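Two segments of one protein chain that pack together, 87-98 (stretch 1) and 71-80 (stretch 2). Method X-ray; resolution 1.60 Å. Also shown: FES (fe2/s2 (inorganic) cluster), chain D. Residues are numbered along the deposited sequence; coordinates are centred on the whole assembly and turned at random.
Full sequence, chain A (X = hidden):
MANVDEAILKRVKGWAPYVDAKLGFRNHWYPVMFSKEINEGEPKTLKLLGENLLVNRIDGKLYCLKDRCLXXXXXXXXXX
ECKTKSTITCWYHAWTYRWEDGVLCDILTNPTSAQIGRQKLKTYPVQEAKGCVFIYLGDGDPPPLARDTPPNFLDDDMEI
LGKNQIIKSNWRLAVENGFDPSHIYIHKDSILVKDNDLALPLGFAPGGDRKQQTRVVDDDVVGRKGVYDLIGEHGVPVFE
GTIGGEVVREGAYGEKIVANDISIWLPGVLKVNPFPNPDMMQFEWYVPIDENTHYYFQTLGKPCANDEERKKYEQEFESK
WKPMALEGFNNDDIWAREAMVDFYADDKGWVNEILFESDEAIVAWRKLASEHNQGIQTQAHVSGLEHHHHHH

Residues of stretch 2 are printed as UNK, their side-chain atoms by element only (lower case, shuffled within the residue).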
# COMPACT_ATOMS: atom_id res chain seq x y z
N THR A 87 38.07 -4.11 -4.34
CA THR A 87 37.13 -3.04 -4.72
C THR A 87 35.77 -3.58 -5.17
O THR A 87 35.60 -4.76 -5.49
CB THR A 87 37.67 -2.11 -5.82
OG1 THR A 87 37.86 -2.86 -7.01
CG2 THR A 87 38.95 -1.41 -5.40
N ILE A 88 34.81 -2.68 -5.25
CA ILE A 88 33.54 -2.94 -5.98
C ILE A 88 33.29 -1.75 -6.89
O ILE A 88 33.57 -0.60 -6.46
CB ILE A 88 32.34 -3.23 -5.03
CG1 ILE A 88 31.06 -3.55 -5.80
CG2 ILE A 88 32.18 -2.12 -4.02
CD1 ILE A 88 29.93 -4.16 -4.95
N THR A 89 32.77 -2.01 -8.09
CA THR A 89 32.51 -0.99 -9.12
C THR A 89 30.99 -0.90 -9.26
O THR A 89 30.36 -1.94 -9.59
CB THR A 89 33.19 -1.39 -10.44
OG1 THR A 89 34.60 -1.36 -10.19
CG2 THR A 89 32.82 -0.49 -11.59
N CYS A 90 30.43 0.27 -9.06
CA CYS A 90 28.98 0.46 -9.33
C CYS A 90 28.72 0.09 -10.79
O CYS A 90 29.49 0.49 -11.70
CB CYS A 90 28.56 1.88 -9.02
SG CYS A 90 26.79 2.11 -9.30
N TRP A 91 27.64 -0.60 -11.04
CA TRP A 91 27.24 -1.06 -12.39
C TRP A 91 26.80 0.09 -13.29
O TRP A 91 26.69 -0.14 -14.51
CB TRP A 91 26.14 -2.10 -12.25
CG TRP A 91 25.00 -1.61 -11.45
CD1 TRP A 91 24.80 -1.80 -10.10
CD2 TRP A 91 23.90 -0.79 -11.91
NE1 TRP A 91 23.65 -1.18 -9.70
CE2 TRP A 91 23.10 -0.52 -10.77
CE3 TRP A 91 23.53 -0.26 -13.13
CZ2 TRP A 91 21.92 0.23 -10.85
CZ3 TRP A 91 22.40 0.53 -13.20
CH2 TRP A 91 21.61 0.78 -12.07
N TYR A 92 26.51 1.27 -12.74
CA TYR A 92 25.83 2.30 -13.54
C TYR A 92 26.88 3.16 -14.26
O TYR A 92 26.84 3.22 -15.48
CB TYR A 92 24.88 3.08 -12.64
CG TYR A 92 23.73 3.80 -13.33
CD1 TYR A 92 23.58 3.85 -14.70
CD2 TYR A 92 22.82 4.52 -12.55
CE1 TYR A 92 22.52 4.52 -15.30
CE2 TYR A 92 21.78 5.23 -13.13
CZ TYR A 92 21.63 5.24 -14.51
OH TYR A 92 20.59 5.89 -15.15
N HIS A 93 27.72 3.87 -13.50
CA HIS A 93 28.76 4.74 -14.11
C HIS A 93 30.13 4.34 -13.59
O HIS A 93 31.04 5.11 -13.73
CB HIS A 93 28.49 6.23 -13.91
CG HIS A 93 27.07 6.61 -14.10
ND1 HIS A 93 26.13 6.49 -13.09
CD2 HIS A 93 26.45 7.18 -15.15
CE1 HIS A 93 24.96 6.89 -13.57
NE2 HIS A 93 25.13 7.34 -14.83
N ALA A 94 30.24 3.19 -12.98
CA ALA A 94 31.54 2.58 -12.63
C ALA A 94 32.33 3.41 -11.61
O ALA A 94 33.60 3.24 -11.55
CB ALA A 94 32.38 2.32 -13.86
N TRP A 95 31.67 4.15 -10.73
CA TRP A 95 32.34 4.63 -9.50
C TRP A 95 32.81 3.42 -8.72
O TRP A 95 32.07 2.47 -8.44
CB TRP A 95 31.45 5.53 -8.65
CG TRP A 95 31.12 6.84 -9.26
CD1 TRP A 95 30.95 7.17 -10.57
CD2 TRP A 95 30.87 8.03 -8.50
NE1 TRP A 95 30.64 8.50 -10.68
CE2 TRP A 95 30.56 9.04 -9.43
CE3 TRP A 95 30.83 8.30 -7.13
CZ2 TRP A 95 30.21 10.32 -9.01
CZ3 TRP A 95 30.53 9.59 -6.73
CH2 TRP A 95 30.23 10.58 -7.67
N THR A 96 34.10 3.38 -8.36
CA THR A 96 34.74 2.22 -7.75
C THR A 96 35.22 2.56 -6.33
O THR A 96 35.95 3.57 -6.15
CB THR A 96 35.91 1.78 -8.63
OG1 THR A 96 35.34 1.42 -9.90
CG2 THR A 96 36.66 0.61 -8.04
N TYR A 97 34.86 1.71 -5.38
CA TYR A 97 35.08 1.92 -3.94
C TYR A 97 35.96 0.81 -3.37
O TYR A 97 35.83 -0.36 -3.72
CB TYR A 97 33.75 1.96 -3.21
CG TYR A 97 32.77 2.95 -3.79
CD1 TYR A 97 32.75 4.26 -3.33
CD2 TYR A 97 31.79 2.56 -4.68
CE1 TYR A 97 31.82 5.17 -3.79
CE2 TYR A 97 30.86 3.46 -5.17
CZ TYR A 97 30.87 4.77 -4.71
OH TYR A 97 29.87 5.60 -5.16
N ARG A 98 36.85 1.19 -2.47
CA ARG A 98 37.59 0.19 -1.67
C ARG A 98 36.70 -0.36 -0.57
O ARG A 98 36.14 0.42 0.18
CB ARG A 98 38.85 0.84 -1.09
CG ARG A 98 39.81 1.31 -2.18
CD ARG A 98 41.17 1.46 -1.53
NE ARG A 98 41.19 2.60 -0.67
CZ ARG A 98 41.86 3.74 -0.88
NH1 ARG A 98 42.57 3.91 -2.00
NH2 ARG A 98 41.83 4.70 0.02
N UNK A 71 26.75 8.48 -6.14
CA UNK A 71 26.46 9.26 -7.35
C UNK A 71 24.93 9.45 -7.50
O UNK A 71 24.41 10.55 -7.23
c UNK A 71 26.56 9.25 -12.00
c UNK A 71 26.80 10.49 -10.16
c UNK A 71 27.14 8.55 -8.53
n UNK A 71 26.62 10.56 -11.51
n UNK A 71 26.73 8.43 -10.97
c UNK A 71 26.90 9.19 -9.83
N UNK A 72 24.22 8.41 -7.95
CA UNK A 72 22.75 8.49 -8.19
C UNK A 72 21.98 7.60 -7.21
O UNK A 72 20.77 7.39 -7.40
n UNK A 72 19.53 11.35 -11.54
n UNK A 72 21.37 11.02 -12.87
n UNK A 72 21.54 10.92 -10.59
c UNK A 72 20.80 11.08 -11.68
c UNK A 72 22.96 10.57 -10.55
c UNK A 72 23.15 9.07 -10.66
c UNK A 72 22.41 8.19 -9.66
N UNK A 73 22.62 7.06 -6.18
CA UNK A 73 21.93 6.40 -5.07
C UNK A 73 21.31 5.06 -5.39
O UNK A 73 20.40 4.63 -4.68
N UNK A 74 21.82 4.41 -6.41
CA UNK A 74 21.39 3.03 -6.72
C UNK A 74 22.00 2.05 -5.72
O UNK A 74 23.07 2.27 -5.18
c UNK A 74 21.71 2.64 -8.16
c UNK A 74 21.05 3.56 -9.18
c UNK A 74 23.22 2.49 -8.40
N UNK A 75 21.35 0.91 -5.52
CA UNK A 75 22.01 -0.24 -4.84
C UNK A 75 23.05 -0.83 -5.81
O UNK A 75 22.72 -1.25 -6.93
o UNK A 75 18.02 -1.62 -2.97
c UNK A 75 20.98 -1.26 -4.41
c UNK A 75 19.23 -1.82 -2.69
n UNK A 75 19.63 -2.90 -2.03
c UNK A 75 20.29 -0.83 -3.11
N UNK A 76 24.29 -0.90 -5.37
CA UNK A 76 25.34 -1.57 -6.16
C UNK A 76 24.94 -3.04 -6.33
O UNK A 76 25.32 -3.64 -7.35
c UNK A 76 28.85 -0.20 -5.55
c UNK A 76 26.69 -1.43 -5.46
c UNK A 76 27.35 -0.07 -5.64
c UNK A 76 26.78 0.83 -4.60
N UNK A 77 24.21 -3.61 -5.39
CA UNK A 77 23.85 -5.06 -5.40
C UNK A 77 22.90 -5.41 -6.54
O UNK A 77 22.71 -6.63 -6.81
o UNK A 77 22.10 -4.71 -3.79
c UNK A 77 23.27 -5.45 -4.10
N UNK A 78 22.29 -4.45 -7.21
CA UNK A 78 21.43 -4.74 -8.39
C UNK A 78 22.25 -5.49 -9.44
O UNK A 78 21.72 -6.40 -10.10
c UNK A 78 19.85 -2.83 -7.97
c UNK A 78 20.17 -3.71 -10.30
c UNK A 78 20.82 -3.46 -8.95
N UNK A 79 23.52 -5.19 -9.52
CA UNK A 79 24.44 -5.90 -10.42
C UNK A 79 25.86 -5.74 -9.88
O UNK A 79 26.49 -4.72 -10.08
c UNK A 79 24.38 -5.37 -11.85
c UNK A 79 25.29 -6.12 -12.82
n UNK A 79 27.53 -6.20 -15.06
c UNK A 79 25.21 -5.60 -14.24
c UNK A 79 26.06 -6.38 -15.24
N UNK A 80 26.28 -6.73 -9.11
CA UNK A 80 27.58 -6.63 -8.42
C UNK A 80 28.70 -6.77 -9.44
O UNK A 80 28.72 -7.78 -10.20
c UNK A 80 29.10 -7.73 -6.74
c UNK A 80 27.70 -7.70 -7.32
c UNK A 80 26.66 -7.48 -6.24
FE1 FES D . 26.79 4.42 -9.17
FE2 FES D . 26.52 6.35 -11.05
S1 FES D . 28.35 5.16 -10.56
S2 FES D . 24.93 5.57 -9.67
O HOH W 1 28.50 -3.36 -8.28

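Position 71 carries one carbon and then a five-membered ring of three carbons and two nitrogens, the imidazole of histidine. One ring nitrogen lies 2.1 Å from FE2 of the cluster, and the first carbon sits over the six-membered ring of W95, 3.5 Å from its centroid and 10° off the normal. This is H71. Its ND1 is 2.9 Å from H93 ND1, yet the two do not hydrogen-bond, because both bind FE2.

Position 72 has three carbons, a nitrogen, and a carbon bearing two more nitrogens: a guanidinium, hence R72. Its CG is 4.1 Å from H93 CE1, and its polar end is hydrogen-bonded elsewhere in the structure.

Position 73 has no side-chain atoms, so it is G73; its phi of 72° also favours glycine.

Position 74 shows one carbon carrying two carbons, the fork at CB that marks valine. V74 CG2 approaches W91 CZ2 at 3.6 Å and C90 SG at 3.7 Å, while V74 CG1 lies 3.9 Å from Y92 CD2.

Position 75 has three carbons, the third bearing one oxygen and one nitrogen, an amide that identifies Q75. CA-to-CB points away from stretch 1; the backbone makes the contact, with W91 NE1 donating to Q75 O at 2.9 Å and 174°, nearly linear.

Position 76 has four carbons forked at the second, as in leucine. L76 CD2 lies 4.0 Å from I88 CG1, 4.1 Å from C90 CB and 4.1 Å from Y97 CD2.

Position 77 is one carbon and one oxygen, S77, directed away and without contact across the stretches.

Position 78 again forks at CB into two carbons: V78, whose CB is 3.7 Å from W91 NE1.

Position 79 is four carbons in a row ending in nitrogen, a lysine. K79 CB meets W91 CB at 3.7 Å, but the chain's end leads away.

Position 80 is a third carbon bearing two carbons, V80; its CG1 is 4.1 Å from I88 CD1, although CA-to-CB points away.

The contact, burying 761 Å², combines metal binding with apolar packing. H71 and H93 hold FE2, while C90 SG binds FE1 at 2.3 Å, so the cluster ties the stretches together. The H71 ring stacks, offset, on the five-membered ring of W95 (centroids 4.6 Å apart, planes at 14°). Farther along, L76 packs against I88, C90 and Y97, and W91 is anchored by its indole hydrogen bond. Water 1 bridges the backbones, donating to T89 O at 2.7 Å and K79 O at 3.0 Å, with further acceptors competing for its protons.

Stretch 2, residues 71-80: HRGVQLSVKV
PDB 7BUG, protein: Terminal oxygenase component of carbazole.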